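Local atomic coordinates of B-type flagellar hook-associated protein 2 (PDB entry 5FHY), a protein that caps the growing tip of the bacterial flagellar filament, helping flagellin monomers to polymerise there and preventing them from leaking out. Residues Ile69-Thr74 / Leu119-Thr124; Ile79-Ser84 / Ala89-Ala94. All coordinates share one frame; numbering follows the deposited sequence.

Interaction 1. Residues Ile69-Thr74 / Leu119-Thr124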
ATOM      1  N   ILE B  69     -41.523  27.561  48.006  1.00 90.10           N
ATOM      2  CA  ILE B  69     -40.325  27.896  47.255  1.00 85.17           C
ATOM      3  C   ILE B  69     -40.715  28.645  45.991  1.00 81.58           C
ATOM      4  O   ILE B  69     -41.626  28.235  45.278  1.00 88.52           O
ATOM      5  CB  ILE B  69     -39.517  26.631  46.893  1.00 84.43           C
ATOM      6  CG1 ILE B  69     -39.094  25.883  48.160  1.00 82.34           C
ATOM      7  CG2 ILE B  69     -38.306  26.987  46.042  1.00 81.80           C
ATOM      8  CD1 ILE B  69     -38.420  24.554  47.884  1.00 77.26           C
ATOM      9  N   SER B  70     -40.053  29.764  45.731  1.00 74.58           N
ATOM     10  CA  SER B  70     -40.340  30.529  44.527  1.00 80.53           C
ATOM     11  C   SER B  70     -39.055  31.036  43.896  1.00 82.03           C
ATOM     12  O   SER B  70     -38.034  31.170  44.564  1.00 83.48           O
ATOM     13  CB  SER B  70     -41.271  31.703  44.843  1.00 93.42           C
ATOM     14  OG  SER B  70     -40.821  32.420  45.982  1.00100.90           O
ATOM     15  N   VAL B  71     -39.113  31.309  42.599  1.00 85.00           N
ATOM     16  CA  VAL B  71     -38.006  31.938  41.897  1.00 84.00           C
ATOM     17  C   VAL B  71     -38.565  33.109  41.085  1.00 79.80           C
ATOM     18  O   VAL B  71     -39.057  32.940  39.970  1.00 84.99           O
ATOM     19  CB  VAL B  71     -37.245  30.917  41.001  1.00 98.29           C
ATOM     20  CG1 VAL B  71     -38.219  30.007  40.251  1.00101.50           C
ATOM     21  CG2 VAL B  71     -36.267  31.620  40.056  1.00 93.39           C
ATOM     22  N   GLY B  72     -38.518  34.301  41.671  1.00 82.64           N
ATOM     23  CA  GLY B  72     -39.085  35.472  41.032  1.00 97.73           C
ATOM     24  C   GLY B  72     -40.601  35.422  40.968  1.00113.14           C
ATOM     25  O   GLY B  72     -41.277  35.228  41.978  1.00108.55           O
ATOM     26  N   ASP B  73     -41.123  35.629  39.764  1.00140.17           N
ATOM     27  CA  ASP B  73     -42.535  35.434  39.439  1.00152.01           C
ATOM     28  C   ASP B  73     -43.014  34.059  39.902  1.00151.29           C
ATOM     29  O   ASP B  73     -43.916  33.948  40.733  1.00159.86           O
ATOM     30  CB  ASP B  73     -42.718  35.621  37.915  1.00161.46           C
ATOM     31  CG  ASP B  73     -44.079  35.147  37.373  1.00168.36           C
ATOM     32  OD1 ASP B  73     -44.755  34.265  37.941  1.00169.07           O
ATOM     33  OD2 ASP B  73     -44.471  35.668  36.310  1.00171.18           O
ATOM     34  N   THR B  74     -42.398  33.016  39.357  1.00133.53           N
ATOM     35  CA  THR B  74     -42.900  31.657  39.507  1.00121.46           C
ATOM     36  C   THR B  74     -42.930  31.177  40.953  1.00110.42           C
ATOM     37  O   THR B  74     -41.977  31.378  41.702  1.00101.84           O
ATOM     38  CB  THR B  74     -42.053  30.671  38.693  1.00116.42           C
ATOM     39  OG1 THR B  74     -41.889  31.171  37.362  1.00113.70           O
ATOM     40  CG2 THR B  74     -42.723  29.306  38.641  1.00117.12           C
ATOM     41  N   LEU B 119     -29.941  24.057  46.300  1.00 68.31           N
ATOM     42  CA  LEU B 119     -30.990  24.215  45.304  1.00 71.37           C
ATOM     43  C   LEU B 119     -30.510  25.035  44.111  1.00 69.99           C
ATOM     44  O   LEU B 119     -29.799  26.027  44.271  1.00 72.87           O
ATOM     45  CB  LEU B 119     -32.227  24.856  45.940  1.00 76.85           C
ATOM     46  CG  LEU B 119     -33.040  24.027  46.946  1.00 74.83           C
ATOM     47  CD1 LEU B 119     -32.357  23.937  48.312  1.00 65.61           C
ATOM     48  CD2 LEU B 119     -34.434  24.609  47.091  1.00 80.98           C
ATOM     49  N   SER B 120     -30.884  24.598  42.912  1.00 67.40           N
ATOM     50  CA  SER B 120     -30.469  25.272  41.684  1.00 69.02           C
ATOM     51  C   SER B 120     -31.656  25.616  40.793  1.00 76.89           C
ATOM     52  O   SER B 120     -32.640  24.881  40.739  1.00 80.93           O
ATOM     53  CB  SER B 120     -29.483  24.405  40.894  1.00 64.17           C
ATOM     54  OG  SER B 120     -28.279  24.201  41.610  1.00 71.30           O
ATOM     55  N   SER B 121     -31.550  26.735  40.084  1.00 70.02           N
ATOM     56  CA  SER B 121     -32.563  27.125  39.114  1.00 73.47           C
ATOM     57  C   SER B 121     -31.944  27.226  37.724  1.00 77.81           C
ATOM     58  O   SER B 121     -30.750  27.471  37.591  1.00 84.89           O
ATOM     59  CB  SER B 121     -33.201  28.456  39.509  1.00 73.39           C
ATOM     60  OG  SER B 121     -33.981  28.974  38.449  1.00 74.94           O
ATOM     61  N   THR B 122     -32.750  27.033  36.687  1.00 75.50           N
ATOM     62  CA  THR B 122     -32.237  27.121  35.324  1.00 80.28           C
ATOM     63  C   THR B 122     -32.649  28.413  34.629  1.00 79.71           C
ATOM     64  O   THR B 122     -32.349  28.613  33.451  1.00 79.88           O
ATOM     65  CB  THR B 122     -32.708  25.935  34.465  1.00 80.03           C
ATOM     66  OG1 THR B 122     -34.139  25.934  34.386  1.00 80.72           O
ATOM     67  CG2 THR B 122     -32.232  24.626  35.059  1.00 76.17           C
ATOM     68  N   LYS B 123     -33.322  29.297  35.357  1.00 78.76           N
ATOM     69  CA  LYS B 123     -33.791  30.537  34.763  1.00 88.17           C
ATOM     70  C   LYS B 123     -32.728  31.610  34.943  1.00 89.95           C
ATOM     71  O   LYS B 123     -32.383  31.973  36.065  1.00 88.34           O
ATOM     72  CB  LYS B 123     -35.115  30.975  35.389  1.00 88.91           C
ATOM     73  CG  LYS B 123     -35.828  32.087  34.637  1.00 96.08           C
ATOM     74  CD  LYS B 123     -36.461  31.579  33.355  1.00102.82           C
ATOM     75  CE  LYS B 123     -36.884  32.724  32.447  1.00106.44           C
ATOM     76  NZ  LYS B 123     -35.929  32.925  31.324  1.00109.60           N
ATOM     77  N   THR B 124     -32.215  32.117  33.830  1.00 86.19           N
ATOM     78  CA  THR B 124     -31.225  33.182  33.871  1.00 78.82           C
ATOM     79  C   THR B 124     -31.907  34.545  33.868  1.00 73.87           C
ATOM     80  O   THR B 124     -33.017  34.687  33.355  1.00 74.93           O
ATOM     81  CB  THR B 124     -30.254  33.092  32.681  1.00 78.15           C
ATOM     82  OG1 THR B 124     -30.999  32.996  31.459  1.00 76.86           O
ATOM     83  CG2 THR B 124     -29.343  31.877  32.819  1.00 67.49           C
TER

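Interaction 2. Residues Ile79-Ser84 / Ala89-Ala94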
ATOM      1  N   ILE B  79     -45.118  22.849  49.701  1.00101.33           N
ATOM      2  CA  ILE B  79     -44.670  21.544  50.162  1.00101.32           C
ATOM      3  C   ILE B  79     -45.036  21.332  51.621  1.00101.11           C
ATOM      4  O   ILE B  79     -44.599  22.079  52.494  1.00100.93           O
ATOM      5  CB  ILE B  79     -43.144  21.368  50.000  1.00 95.55           C
ATOM      6  CG1 ILE B  79     -42.747  21.383  48.524  1.00 94.61           C
ATOM      7  CG2 ILE B  79     -42.684  20.074  50.657  1.00 90.57           C
ATOM      8  CD1 ILE B  79     -41.283  21.091  48.296  1.00 89.97           C
ATOM      9  N   THR B  80     -45.820  20.292  51.881  1.00100.32           N
ATOM     10  CA  THR B  80     -46.184  19.942  53.244  1.00103.21           C
ATOM     11  C   THR B  80     -45.173  18.953  53.798  1.00106.61           C
ATOM     12  O   THR B  80     -44.920  17.906  53.202  1.00109.62           O
ATOM     13  CB  THR B  80     -47.598  19.328  53.330  1.00104.74           C
ATOM     14  OG1 THR B  80     -48.570  20.297  52.919  1.00109.77           O
ATOM     15  CG2 THR B  80     -47.909  18.885  54.758  1.00102.56           C
ATOM     16  N   VAL B  81     -44.583  19.298  54.936  1.00101.82           N
ATOM     17  CA  VAL B  81     -43.593  18.438  55.555  1.00 94.78           C
ATOM     18  C   VAL B  81     -44.319  17.610  56.600  1.00101.71           C
ATOM     19  O   VAL B  81     -44.910  18.152  57.530  1.00103.82           O
ATOM     20  CB  VAL B  81     -42.449  19.232  56.214  1.00 90.89           C
ATOM     21  CG1 VAL B  81     -41.431  18.279  56.833  1.00 91.35           C
ATOM     22  CG2 VAL B  81     -41.787  20.147  55.202  1.00 79.62           C
ATOM     23  N   ASP B  82     -44.279  16.294  56.437  1.00110.58           N
ATOM     24  CA  ASP B  82     -44.921  15.384  57.377  1.00112.69           C
ATOM     25  C   ASP B  82     -43.955  14.279  57.777  1.00109.66           C
ATOM     26  O   ASP B  82     -42.748  14.413  57.590  1.00109.41           O
ATOM     27  CB  ASP B  82     -46.202  14.796  56.770  1.00114.68           C
ATOM     28  CG  ASP B  82     -45.985  14.210  55.381  1.00116.52           C
ATOM     29  OD1 ASP B  82     -44.998  13.473  55.178  1.00116.41           O
ATOM     30  OD2 ASP B  82     -46.818  14.481  54.489  1.00119.63           O
ATOM     31  N   SER B  83     -44.476  13.187  58.324  1.00111.28           N
ATOM     32  CA  SER B  83     -43.602  12.120  58.797  1.00117.66           C
ATOM     33  C   SER B  83     -43.201  11.156  57.688  1.00123.15           C
ATOM     34  O   SER B  83     -42.535  10.155  57.944  1.00122.55           O
ATOM     35  CB  SER B  83     -44.271  11.346  59.935  1.00125.07           C
ATOM     36  OG  SER B  83     -44.392  12.156  61.091  1.00126.76           O
ATOM     37  N   SER B  84     -43.606  11.454  56.458  1.00129.37           N
ATOM     38  CA  SER B  84     -43.177  10.663  55.312  1.00127.73           C
ATOM     39  C   SER B  84     -41.991  11.289  54.579  1.00118.55           C
ATOM     40  O   SER B  84     -41.406  10.662  53.697  1.00127.39           O
ATOM     41  CB  SER B  84     -44.342  10.451  54.345  1.00132.69           C
ATOM     42  OG  SER B  84     -44.840  11.686  53.868  1.00133.02           O
ATOM     43  N   ALA B  89     -33.071  14.065  52.762  1.00 93.95           N
ATOM     44  CA  ALA B  89     -33.296  13.321  51.527  1.00100.93           C
ATOM     45  C   ALA B  89     -34.772  13.345  51.150  1.00105.76           C
ATOM     46  O   ALA B  89     -35.132  13.215  49.979  1.00109.54           O
ATOM     47  CB  ALA B  89     -32.811  11.889  51.676  1.00106.14           C
ATOM     48  N   GLY B  90     -35.616  13.505  52.164  1.00104.03           N
ATOM     49  CA  GLY B  90     -37.052  13.589  51.975  1.00101.19           C
ATOM     50  C   GLY B  90     -37.420  14.914  51.336  1.00102.92           C
ATOM     51  O   GLY B  90     -38.306  14.983  50.484  1.00109.64           O
ATOM     52  N   MET B  91     -36.742  15.978  51.756  1.00 96.02           N
ATOM     53  CA  MET B  91     -36.962  17.288  51.162  1.00 89.54           C
ATOM     54  C   MET B  91     -36.372  17.342  49.757  1.00 88.96           C
ATOM     55  O   MET B  91     -36.940  17.967  48.867  1.00 91.09           O
ATOM     56  CB  MET B  91     -36.367  18.397  52.035  1.00 83.56           C
ATOM     57  CG  MET B  91     -36.855  18.398  53.483  1.00 80.54           C
ATOM     58  SD  MET B  91     -38.620  18.066  53.654  1.00117.08           S
ATOM     59  CE  MET B  91     -39.314  19.451  52.775  1.00104.36           C
ATOM     60  N   ARG B  92     -35.220  16.702  49.573  1.00 92.42           N
ATOM     61  CA  ARG B  92     -34.583  16.607  48.260  1.00 95.87           C
ATOM     62  C   ARG B  92     -35.520  15.995  47.218  1.00102.37           C
ATOM     63  O   ARG B  92     -35.679  16.533  46.123  1.00108.59           O
ATOM     64  CB  ARG B  92     -33.297  15.779  48.342  1.00 96.07           C
ATOM     65  CG  ARG B  92     -32.894  15.139  47.021  1.00 96.60           C
ATOM     66  CD  ARG B  92     -31.566  14.403  47.116  1.00104.31           C
ATOM     67  NE  ARG B  92     -31.599  13.293  48.065  1.00108.99           N
ATOM     68  CZ  ARG B  92     -31.937  12.049  47.744  1.00109.06           C
ATOM     69  NH1 ARG B  92     -32.301  11.758  46.505  1.00115.82           N
ATOM     70  NH2 ARG B  92     -31.935  11.102  48.667  1.00104.13           N
ATOM     71  N   ASP B  93     -36.145  14.874  47.572  1.00 98.69           N
ATOM     72  CA  ASP B  93     -37.039  14.175  46.655  1.00 96.17           C
ATOM     73  C   ASP B  93     -38.264  15.018  46.325  1.00 89.63           C
ATOM     74  O   ASP B  93     -38.738  15.019  45.190  1.00 84.79           O
ATOM     75  CB  ASP B  93     -37.482  12.833  47.245  1.00100.73           C
ATOM     76  CG  ASP B  93     -36.337  11.850  47.390  1.00109.27           C
ATOM     77  OD1 ASP B  93     -35.351  11.970  46.634  1.00114.76           O
ATOM     78  OD2 ASP B  93     -36.428  10.953  48.253  1.00110.36           O
ATOM     79  N   ALA B  94     -38.774  15.735  47.324  1.00 88.28           N
ATOM     80  CA  ALA B  94     -39.977  16.539  47.147  1.00 89.23           C
ATOM     81  C   ALA B  94     -39.699  17.692  46.198  1.00 90.12           C
ATOM     82  O   ALA B  94     -40.394  17.871  45.200  1.00 88.91           O
ATOM     83  CB  ALA B  94     -40.477  17.061  48.481  1.00 85.86           C
TER

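Interaction 1. Residues Ile69-Thr74 / Leu119-Thr124
Ile69 and Leu119 meet tip to tip across the gap between two strands that belong to different sheets, Ile69 CD1 lying 4.1 Å from Leu119 CD2. On Ile69 the branch that does the reaching is the longer one: CG1 sits anti to the carbonyl carbon (chi1 -60°), and its extension to CD1 carries the chain end out to the leucine. The next residue to take part is Val71, two positions on and on the same side of the strand. Its CG2 methyl stands 3.8 Å from Ser121 OG, a van der Waals contact between a methyl and a hydroxyl. The serine oxygen has a polar partner within its own segment, because Lys123 N donates to Ser121 OG over 3.2 Å in a nearly straight bond (172°). That is an ST turn, spanning Ser121 to Lys123. With Ser121 OG anti to the backbone N (chi1 168°), the same oxygen lies against the valine methyl and accepts the turn bond. Beyond Val71 the first segment leaves the contact through the two-residue turn of a beta hairpin: Val71 N donates to Thr74 O at 3.0 Å, a weak return bond runs from Thr74 N to Val71 O, and Gly72 takes a positive phi between them. The backbones keep well apart, with CA atoms 10.2 Å apart at Ile69 and Leu119 and 7.8 Å at Val71 and Ser121; contact is made by side chains alone. Ile95 of helix 88-98 touches both Ile69 and Leu119, and Ile130 of strand 130-136 reaches Ile69 and Ser121. Strand 65-71 pairs with 74-81 and 130-136, whereas 114-121 lies between 104-111 and 48-50.

Interaction 2. Residues Ile79-Ser84 / Ala89-Ala94
This is an apolar strand-to-helix contact, in which strand 74-81 packs against helix 88-98 that follows it after a short loop. The two short segments run nearly antiparallel, 161° between their directions, with axes 10.3 Å apart, and side chains bridge the distance between them. Met91 does most of the reaching. Its chain is folded back at chi2 and chi3 (-41° and -62°), which swings the terminal methyl round to the strand. There CE lies 3.5 Å from Val81 CG2, the two side chains crossing at about a right angle, and 4.0 Å from Ile79 CG2. One helix methyl therefore touches two strand residues that lie two positions apart. The other branch of Ile79 goes to the next turn of the helix, where CD1 meets Ala94 CB at 4.1 Å. Around this patch Leu67 of the neighbouring strand 65-71 touches both Ile79 and Met91, and Phe62 also packs on Met91. On the helix, Arg92 forms a salt bridge with Asp194 of a second subunit. Between strand and helix, by contrast, the touching groups are all aliphatic or thioether, so the contact itself rests on apolar packing, largely buried, with no directional bond between the two segments.

In the fold
Both contacts lie in the part of the chain that carries the flagellin hook IN motif, and interaction 2 is nested along the chain inside the loop that interaction 1 closes. Their centres are 19 Å apart and their nearest atoms about 5 Å, without touching. They share one antiparallel sheet, in which strands 65-71 and 74-81 are neighbours: 65-71 faces strand 114-121 of another sheet in interaction 1, while 74-81 meets helix 88-98 in interaction 2. Ile95 of that helix touches Ile69 and Leu119 as well as Ile79, bridging the two sites. Helix 88-98 thus touches residues of both sheets, consistent with one folded unit within this fragment of the cap protein.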